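Local coordinates for putative integron gene cassette protein (Uncultured bacterium, PDB 3GHJ) that is of unknown function but belongs to the glyoxalase/bleomycin resistance/dioxygenase superfamily, whose members include metal-dependent enzymes and antibiotic-binding proteins, at residues Trp63-Val68 and Ala72-Leu77. The protein carries 1 engineered substitution. Residues are numbered along the deposited sequence; the frame is centred on the assembly and turned at random.
Sequences WNFLWV and AGMVVL
N64, L66 and V68 pair with L77, V75 and G73 through reciprocal backbone hydrogen bonds, making 63-68 and 73-77 the antiparallel arms of a hairpin. Its straightest bond, L66 N to V75 O, measures 2.8 Å at 178°. Where the hairpin turns, A72 and G73 both face V68 in a classic beta bulge: V68 O accepts from G73 N and, weakly, from A72 N. The arms are the inner pair of a four-stranded sheet, between strands 53-58 and 28-36, and close the first beta-alpha-beta-beta-beta module expected of this superfamily.

W63, F65, W67, M74 and V76 form an aromatic-rich face. M74 reaches between two rings. Its extended chain bends at the last torsion (chi3 -79°), which lays the CE methyl over the middle of the W67 six-membered ring, 3.4 Å from the centroid in a CH-pi contact. The selenium of this selenomethionine, in turn, makes a Met-aromatic contact at the edge of the F65 ring, in its plane, with SE 4.0 Å from F65 CD2. One face of F65 takes the V76 methyl CG1, 3.8 Å from the ring centroid, while V76 CG2 closes on F65 CD2 at 3.5 Å.

On the opposite face lie N64, L66, V68, V75 and L77, mainly aliphatic. The CD1 methyls of L66 and L77 meet at 3.9 Å; both leucines pack on Y46 of helix 39-49.

Backbone bonds thus set the register, while dispersion and CH-pi contacts order F65, W67 and M74 where they meet W120 and L141 of the second subunit, F65 edge-to-face with W120.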
ATOM      1  N   TRP A  63     -17.619  -1.953   0.866  1.00 14.89           N
ATOM      2  CA  TRP A  63     -16.202  -2.284   0.737  1.00 14.17           C
ATOM      3  C   TRP A  63     -16.064  -3.509  -0.151  1.00 13.25           C
ATOM      4  O   TRP A  63     -16.925  -4.394  -0.146  1.00 15.27           O
ATOM      5  CB  TRP A  63     -15.595  -2.615   2.097  1.00 15.43           C
ATOM      6  CG  TRP A  63     -15.477  -1.462   3.069  1.00 18.65           C
ATOM      7  CD1 TRP A  63     -16.042  -0.226   2.956  1.00 19.74           C
ATOM      8  CD2 TRP A  63     -14.766  -1.468   4.312  1.00 21.73           C
ATOM      9  NE1 TRP A  63     -15.713   0.545   4.050  1.00 21.09           N
ATOM     10  CE2 TRP A  63     -14.932  -0.196   4.898  1.00 21.98           C
ATOM     11  CE3 TRP A  63     -13.998  -2.426   4.984  1.00 23.48           C
ATOM     12  CZ2 TRP A  63     -14.357   0.144   6.123  1.00 24.14           C
ATOM     13  CZ3 TRP A  63     -13.427  -2.087   6.202  1.00 25.23           C
ATOM     14  CH2 TRP A  63     -13.610  -0.813   6.757  1.00 24.73           C
ATOM     15  N   ASN A  64     -14.972  -3.577  -0.901  1.00 11.89           N
ATOM     16  CA  ASN A  64     -14.671  -4.755  -1.705  1.00 11.31           C
ATOM     17  C   ASN A  64     -13.207  -5.117  -1.521  1.00 10.87           C
ATOM     18  O   ASN A  64     -12.322  -4.335  -1.879  1.00 10.14           O
ATOM     19  CB  ASN A  64     -14.997  -4.506  -3.179  1.00 11.73           C
ATOM     20  CG  ASN A  64     -15.095  -5.797  -3.987  1.00 11.46           C
ATOM     21  OD1 ASN A  64     -14.959  -6.890  -3.442  1.00 12.70           O
ATOM     22  ND2 ASN A  64     -15.328  -5.667  -5.292  1.00 12.76           N
ATOM     23  N   PHE A  65     -12.961  -6.286  -0.937  1.00 10.23           N
ATOM     24  CA  PHE A  65     -11.616  -6.805  -0.700  1.00  9.90           C
ATOM     25  C   PHE A  65     -11.230  -7.657  -1.894  1.00  9.22           C
ATOM     26  O   PHE A  65     -11.862  -8.691  -2.151  1.00 10.90           O
ATOM     27  CB  PHE A  65     -11.593  -7.701   0.551  1.00 10.49           C
ATOM     28  CG  PHE A  65     -11.983  -7.005   1.829  1.00 11.63           C
ATOM     29  CD1 PHE A  65     -13.313  -6.696   2.098  1.00 12.31           C
ATOM     30  CD2 PHE A  65     -11.020  -6.707   2.787  1.00 11.72           C
ATOM     31  CE1 PHE A  65     -13.669  -6.080   3.291  1.00 13.38           C
ATOM     32  CE2 PHE A  65     -11.370  -6.091   3.985  1.00 13.81           C
ATOM     33  CZ  PHE A  65     -12.692  -5.779   4.234  1.00 13.44           C
ATOM     34  N   LEU A  66     -10.197  -7.234  -2.617  1.00  9.61           N
ATOM     35  CA  LEU A  66      -9.762  -7.895  -3.849  1.00  9.07           C
ATOM     36  C   LEU A  66      -8.337  -8.416  -3.715  1.00  9.02           C
ATOM     37  O   LEU A  66      -7.488  -7.763  -3.099  1.00 10.00           O
ATOM     38  CB  LEU A  66      -9.833  -6.915  -5.021  1.00  9.75           C
ATOM     39  CG  LEU A  66     -11.221  -6.362  -5.333  1.00 10.09           C
ATOM     40  CD1 LEU A  66     -11.090  -5.309  -6.407  1.00 11.27           C
ATOM     41  CD2 LEU A  66     -12.185  -7.480  -5.760  1.00 11.44           C
ATOM     42  N   TRP A  67      -8.058  -9.573  -4.303  1.00  9.67           N
ATOM     43  CA  TRP A  67      -6.751 -10.206  -4.202  1.00  9.90           C
ATOM     44  C   TRP A  67      -5.841  -9.862  -5.366  1.00 10.30           C
ATOM     45  O   TRP A  67      -6.263  -9.858  -6.529  1.00 11.55           O
ATOM     46  CB  TRP A  67      -6.885 -11.731  -4.173  1.00 10.75           C
ATOM     47  CG  TRP A  67      -7.492 -12.299  -2.936  1.00 11.71           C
ATOM     48  CD1 TRP A  67      -8.790 -12.688  -2.762  1.00 13.52           C
ATOM     49  CD2 TRP A  67      -6.822 -12.567  -1.697  1.00 12.06           C
ATOM     50  NE1 TRP A  67      -8.967 -13.182  -1.493  1.00 14.38           N
ATOM     51  CE2 TRP A  67      -7.774 -13.125  -0.821  1.00 14.15           C
ATOM     52  CE3 TRP A  67      -5.505 -12.396  -1.248  1.00 13.43           C
ATOM     53  CZ2 TRP A  67      -7.458 -13.503   0.487  1.00 15.27           C
ATOM     54  CZ3 TRP A  67      -5.189 -12.776   0.045  1.00 13.85           C
ATOM     55  CH2 TRP A  67      -6.164 -13.327   0.901  1.00 15.59           C
ATOM     56  N   VAL A  68      -4.580  -9.603  -5.036  1.00 10.63           N
ATOM     57  CA  VAL A  68      -3.524  -9.344  -6.006  1.00 11.69           C
ATOM     58  C   VAL A  68      -2.592 -10.549  -6.079  1.00 12.21           C
ATOM     59  O   VAL A  68      -2.088 -11.018  -5.052  1.00 13.17           O
ATOM     60  CB  VAL A  68      -2.688  -8.114  -5.578  1.00 11.75           C
ATOM     61  CG1 VAL A  68      -1.601  -7.810  -6.609  1.00 13.72           C
ATOM     62  CG2 VAL A  68      -3.600  -6.908  -5.368  1.00 11.82           C
ATOM     63  N   ALA A  72      -0.794 -12.862  -2.762  1.00 13.01           N
ATOM     64  CA  ALA A  72       0.393 -12.032  -2.517  1.00 12.39           C
ATOM     65  C   ALA A  72       0.077 -10.635  -1.970  1.00 11.29           C
ATOM     66  O   ALA A  72       0.898 -10.043  -1.267  1.00 11.40           O
ATOM     67  CB  ALA A  72       1.237 -11.917  -3.771  1.00 13.78           C
ATOM     68  N   GLY A  73      -1.092 -10.108  -2.315  1.00 10.71           N
ATOM     69  CA  GLY A  73      -1.462  -8.771  -1.889  1.00  9.48           C
ATOM     70  C   GLY A  73      -2.964  -8.598  -1.929  1.00  8.96           C
ATOM     71  O   GLY A  73      -3.691  -9.498  -2.345  1.00  9.76           O
HETATM   72  N   MSE A  74      -3.425  -7.427  -1.503  1.00  8.37           N
HETATM   73  CA  MSE A  74      -4.852  -7.151  -1.434  1.00  8.66           C
HETATM   74  C   MSE A  74      -5.103  -5.661  -1.535  1.00  8.38           C
HETATM   75  O   MSE A  74      -4.334  -4.856  -1.007  1.00  9.40           O
HETATM   76  CB  MSE A  74      -5.422  -7.685  -0.123  1.00 10.60           C
HETATM   77  CG  MSE A  74      -6.874  -7.338   0.174  1.00 11.41           C
HETATM   78 SE   MSE A  74      -7.596  -8.390   1.660  0.79 15.01          SE
HETATM   79  CE  MSE A  74      -7.916 -10.022   0.685  1.00 15.75           C
ATOM     80  N   VAL A  75      -6.136  -5.273  -2.275  0.65  7.57           N
ATOM     81  CA  VAL A  75      -6.643  -3.918  -2.155  0.65  8.51           C
ATOM     82  C   VAL A  75      -8.023  -3.998  -1.534  0.65  8.28           C
ATOM     83  O   VAL A  75      -8.780  -4.935  -1.797  0.65  9.44           O
ATOM     84  CB  VAL A  75      -6.703  -3.159  -3.503  0.65 11.09           C
ATOM     85  CG1 VAL A  75      -5.301  -2.926  -4.050  0.65 11.20           C
ATOM     86  CG2 VAL A  75      -7.571  -3.898  -4.506  0.65 12.52           C
ATOM     87  N   VAL A  76      -8.333  -3.035  -0.678  1.00  8.75           N
ATOM     88  CA  VAL A  76      -9.665  -2.912  -0.103  1.00  9.31           C
ATOM     89  C   VAL A  76     -10.290  -1.625  -0.619  1.00  8.95           C
ATOM     90  O   VAL A  76      -9.917  -0.529  -0.203  1.00  9.94           O
ATOM     91  CB  VAL A  76      -9.658  -2.901   1.445  1.00 11.25           C
ATOM     92  CG1 VAL A  76     -11.100  -2.973   1.969  1.00 13.28           C
ATOM     93  CG2 VAL A  76      -8.822  -4.055   1.990  1.00 12.99           C
ATOM     94  N   LEU A  77     -11.225  -1.751  -1.551  1.00  8.47           N
ATOM     95  CA  LEU A  77     -11.904  -0.578  -2.065  1.00  8.92           C
ATOM     96  C   LEU A  77     -12.982  -0.176  -1.070  1.00  9.96           C
ATOM     97  O   LEU A  77     -13.756  -1.019  -0.619  1.00 12.21           O
ATOM     98  CB  LEU A  77     -12.527  -0.875  -3.431  1.00  9.87           C
ATOM     99  CG  LEU A  77     -11.600  -1.478  -4.494  1.00  9.31           C
ATOM    100  CD1 LEU A  77     -12.381  -1.702  -5.782  1.00 10.40           C
ATOM    101  CD2 LEU A  77     -10.394  -0.580  -4.754  1.00 10.20           C
TER